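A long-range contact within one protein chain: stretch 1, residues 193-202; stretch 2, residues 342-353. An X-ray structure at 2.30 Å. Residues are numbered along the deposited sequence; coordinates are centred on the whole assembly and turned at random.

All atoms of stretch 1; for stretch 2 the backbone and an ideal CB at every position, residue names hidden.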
# COMPACT_ATOMS: atom_id res chain seq x y z
N ALA A 193 7.50 10.74 -5.53
CA ALA A 193 8.83 11.31 -5.52
C ALA A 193 9.79 10.40 -4.81
O ALA A 193 10.88 10.12 -5.32
CB ALA A 193 8.84 12.68 -4.85
N MET A 194 9.41 9.92 -3.63
CA MET A 194 10.31 9.03 -2.90
C MET A 194 10.48 7.72 -3.66
O MET A 194 11.57 7.13 -3.65
CB MET A 194 9.81 8.78 -1.48
CG MET A 194 9.87 10.05 -0.60
SD MET A 194 11.45 10.96 -0.59
CE MET A 194 11.19 12.09 -1.90
N ARG A 195 9.44 7.29 -4.37
CA ARG A 195 9.55 5.98 -5.01
C ARG A 195 10.64 5.99 -6.11
O ARG A 195 11.23 4.96 -6.39
CB ARG A 195 8.20 5.52 -5.57
CG ARG A 195 8.19 4.03 -5.90
CD ARG A 195 6.85 3.41 -5.52
NE ARG A 195 6.63 3.43 -4.07
CZ ARG A 195 5.43 3.47 -3.52
NH1 ARG A 195 4.36 3.48 -4.30
NH2 ARG A 195 5.30 3.49 -2.19
N ILE A 196 10.91 7.14 -6.73
CA ILE A 196 11.99 7.21 -7.72
C ILE A 196 13.30 7.79 -7.20
O ILE A 196 14.10 8.29 -7.98
CB ILE A 196 11.57 8.01 -8.97
CG1 ILE A 196 11.17 9.44 -8.57
CG2 ILE A 196 10.46 7.29 -9.71
CD1 ILE A 196 10.88 10.33 -9.75
N SER A 197 13.54 7.69 -5.89
CA SER A 197 14.74 8.25 -5.29
C SER A 197 15.99 7.54 -5.79
O SER A 197 17.04 8.17 -5.95
CB SER A 197 14.68 8.17 -3.76
OG SER A 197 14.67 6.81 -3.33
N GLU A 198 15.88 6.24 -6.04
CA GLU A 198 17.03 5.45 -6.44
C GLU A 198 17.31 5.57 -7.93
O GLU A 198 18.48 5.53 -8.36
CB GLU A 198 16.84 3.98 -6.06
CG GLU A 198 16.56 3.77 -4.60
CD GLU A 198 17.47 4.60 -3.69
OE1 GLU A 198 18.64 4.21 -3.46
OE2 GLU A 198 17.01 5.66 -3.21
N VAL A 199 16.27 5.70 -8.74
CA VAL A 199 16.51 5.69 -10.16
C VAL A 199 16.74 7.10 -10.72
O VAL A 199 17.54 7.29 -11.62
CB VAL A 199 15.35 5.01 -10.93
CG1 VAL A 199 14.00 5.71 -10.64
CG2 VAL A 199 15.67 4.98 -12.43
N SER A 200 16.04 8.08 -10.16
CA SER A 200 16.12 9.45 -10.66
C SER A 200 16.16 10.45 -9.53
O SER A 200 15.18 11.17 -9.32
CB SER A 200 14.91 9.76 -11.56
OG SER A 200 14.85 8.90 -12.69
N PRO A 201 17.29 10.49 -8.79
CA PRO A 201 17.50 11.31 -7.58
C PRO A 201 17.17 12.80 -7.75
O PRO A 201 16.62 13.38 -6.82
CB PRO A 201 18.98 11.12 -7.29
CG PRO A 201 19.31 9.81 -7.88
CD PRO A 201 18.47 9.66 -9.09
N ALA A 202 17.55 13.40 -8.87
CA ALA A 202 17.29 14.83 -9.14
C ALA A 202 15.79 15.11 -9.25
O ALA A 202 15.26 16.03 -8.59
CB ALA A 202 17.99 15.28 -10.41
N UNK A 342 6.63 10.22 7.45
CA UNK A 342 7.77 9.30 7.39
C UNK A 342 8.57 9.50 6.08
O UNK A 342 9.80 9.47 6.06
CB UNK A 342 7.28 7.85 7.50
N UNK A 343 7.86 9.79 4.99
CA UNK A 343 8.51 10.13 3.73
C UNK A 343 9.28 11.43 3.86
O UNK A 343 10.41 11.53 3.40
CB UNK A 343 7.48 10.24 2.60
N UNK A 344 8.69 12.42 4.53
CA UNK A 344 9.41 13.67 4.78
C UNK A 344 10.64 13.44 5.67
O UNK A 344 11.66 14.11 5.48
CB UNK A 344 8.48 14.69 5.43
N UNK A 345 10.57 12.49 6.60
CA UNK A 345 11.76 12.12 7.37
C UNK A 345 12.87 11.65 6.43
O UNK A 345 14.02 12.10 6.54
CB UNK A 345 11.43 11.03 8.39
N UNK A 346 12.52 10.75 5.50
CA UNK A 346 13.54 10.26 4.58
C UNK A 346 14.09 11.36 3.65
O UNK A 346 15.30 11.44 3.44
CB UNK A 346 12.96 9.12 3.74
N UNK A 347 13.23 12.20 3.10
CA UNK A 347 13.69 13.30 2.25
C UNK A 347 14.59 14.28 3.04
O UNK A 347 15.58 14.78 2.52
CB UNK A 347 12.49 14.04 1.66
N UNK A 348 14.22 14.55 4.29
CA UNK A 348 15.01 15.39 5.17
C UNK A 348 16.41 14.83 5.35
O UNK A 348 17.39 15.55 5.20
CB UNK A 348 14.32 15.54 6.53
N UNK A 349 16.48 13.53 5.65
CA UNK A 349 17.76 12.87 5.84
C UNK A 349 18.64 12.93 4.60
O UNK A 349 19.86 12.77 4.68
CB UNK A 349 17.54 11.41 6.24
N UNK A 350 18.02 13.12 3.44
CA UNK A 350 18.74 13.26 2.19
C UNK A 350 19.06 14.72 1.87
O UNK A 350 19.70 15.01 0.87
CB UNK A 350 17.93 12.64 1.05
N UNK A 351 18.58 15.63 2.70
CA UNK A 351 18.79 17.04 2.47
C UNK A 351 17.93 17.58 1.35
O UNK A 351 18.24 18.62 0.76
CB UNK A 351 20.27 17.30 2.16
N UNK A 352 16.86 16.86 1.02
CA UNK A 352 15.98 17.27 -0.06
C UNK A 352 14.96 18.32 0.36
O UNK A 352 14.60 19.19 -0.42
CB UNK A 352 15.25 16.05 -0.62
N UNK A 353 14.50 18.26 1.61
CA UNK A 353 13.55 19.25 2.13
C UNK A 353 14.10 19.83 3.42
O UNK A 353 15.02 19.26 4.03
CB UNK A 353 12.17 18.63 2.36

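Position 342 opens the visible helix with its CB far from stretch 1, so the contact sets no rule here; it is Leu 342. At 343 the CA-to-CB bond points toward stretch 1, and the ideal CB stands 4.0 Å from CG of Met 194, leaving an apolar flank to be covered. Leucine, isoleucine, valine or methionine would suit. The residue is Leu 343, whose CD2 packs 3.7 Å from Met 194 CG.

Positions 344 and 345, one pointing away and one out of reach, are left free by this contact; they hold Leu 344 and Ala 345.

A turn on from 343, position 346 again points toward stretch 1, with its ideal CB 4.9 Å from Met 194 SD. Farther off, and to one side of the sulfur, lie the hydroxyl of Ser 197 and the carboxylate of Glu 198, so an apolar chain could lie along the methionine, while a longer polar one could reach for the hydroxyl. Glu 346 is deposited, extended with both chi1 and chi2 t. Its OE2 stops 4.4 Å from Ser 197 OG and instead serves the side chain at 350.

Position 347 points sideways, yet its ideal CB is already 4.0 Å from Met 194 SD. A small residue is enough to make the contact, and Ala 347 does so, its CB 3.9 Å from Met 194 SD. Positions 348 and 349 are out of reach: Ala 348 and Tyr 349.

At 350 the bond points toward stretch 1, but nothing there lies within 5.5 Å of the ideal CB. The distant acid of Glu 198 calls for a long basic chain, lysine or arginine. Arg 350 spans the gap: NH2 donates to Glu 198 OE2 at 3.0 Å in a salt bridge, and also to Glu 346 OE2 at 3.0 Å, so one nitrogen joins two acids. Ser 197 OG lies over one face of the guanidinium and donates to Glu 198 OE2 at 2.6 Å, helping hold that acceptor in place.

Position 351 has positive phi (74°) in a Schellman motif, which favours glycine, and Gly 351 it is.

Position 352 points toward stretch 1 across another gap, with the Met 194 methyl, Ser 197 CB and the Pro 201 carbonyl beyond it. A large side chain, aromatic or long and apolar, would fill the space. Trp 352 brings its ring edge to Met 194 CE (3.5 Å from CZ3) and Ser 197 CB (3.5 Å from CH2), while CZ2 comes 3.7 Å from Pro 201 O. Position 353, out of reach, is Val 353.

Stretch 2 342-353: LLLAEAAYRGWV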
# COMPACT_ATOMS: atom_id res chain seq x y z
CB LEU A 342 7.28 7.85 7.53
CG LEU A 342 6.81 7.44 8.93
CD1 LEU A 342 6.22 6.04 8.97
CD2 LEU A 342 7.93 7.54 9.93
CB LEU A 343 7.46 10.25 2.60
CG LEU A 343 6.74 8.96 2.20
CD1 LEU A 343 5.59 9.24 1.27
CD2 LEU A 343 7.73 7.96 1.58
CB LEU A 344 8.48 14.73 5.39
CG LEU A 344 7.55 15.30 4.31
CD1 LEU A 344 6.53 16.29 4.87
CD2 LEU A 344 8.34 15.90 3.13
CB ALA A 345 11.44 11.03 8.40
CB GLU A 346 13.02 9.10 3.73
CG GLU A 346 14.07 8.60 2.73
CD GLU A 346 13.61 7.43 1.87
OE1 GLU A 346 12.42 7.05 1.92
OE2 GLU A 346 14.45 6.90 1.11
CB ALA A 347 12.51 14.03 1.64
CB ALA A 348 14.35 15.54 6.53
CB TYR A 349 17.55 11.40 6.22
CG TYR A 349 18.81 10.58 6.21
CD1 TYR A 349 19.71 10.65 7.27
CD2 TYR A 349 19.12 9.76 5.14
CE1 TYR A 349 20.87 9.91 7.26
CE2 TYR A 349 20.28 9.02 5.13
CZ TYR A 349 21.15 9.10 6.19
OH TYR A 349 22.31 8.36 6.18
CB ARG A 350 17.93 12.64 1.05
CG ARG A 350 17.80 11.13 1.12
CD ARG A 350 16.74 10.65 0.14
NE ARG A 350 16.56 9.20 0.20
CZ ARG A 350 17.16 8.36 -0.62
NH1 ARG A 350 17.97 8.82 -1.56
NH2 ARG A 350 16.93 7.06 -0.51
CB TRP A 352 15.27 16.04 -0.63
CG TRP A 352 16.18 15.10 -1.38
CD1 TRP A 352 17.52 15.25 -1.60
CD2 TRP A 352 15.80 13.88 -2.04
NE1 TRP A 352 18.01 14.19 -2.34
CE2 TRP A 352 16.97 13.34 -2.63
CE3 TRP A 352 14.59 13.19 -2.18
CZ2 TRP A 352 16.96 12.14 -3.35
CZ3 TRP A 352 14.58 12.00 -2.90
CH2 TRP A 352 15.77 11.49 -3.47
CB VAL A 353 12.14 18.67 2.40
CG1 VAL A 353 11.54 18.10 1.10
CG2 VAL A 353 12.17 17.61 3.50
O HOH W 1 19.75 6.04 -2.37
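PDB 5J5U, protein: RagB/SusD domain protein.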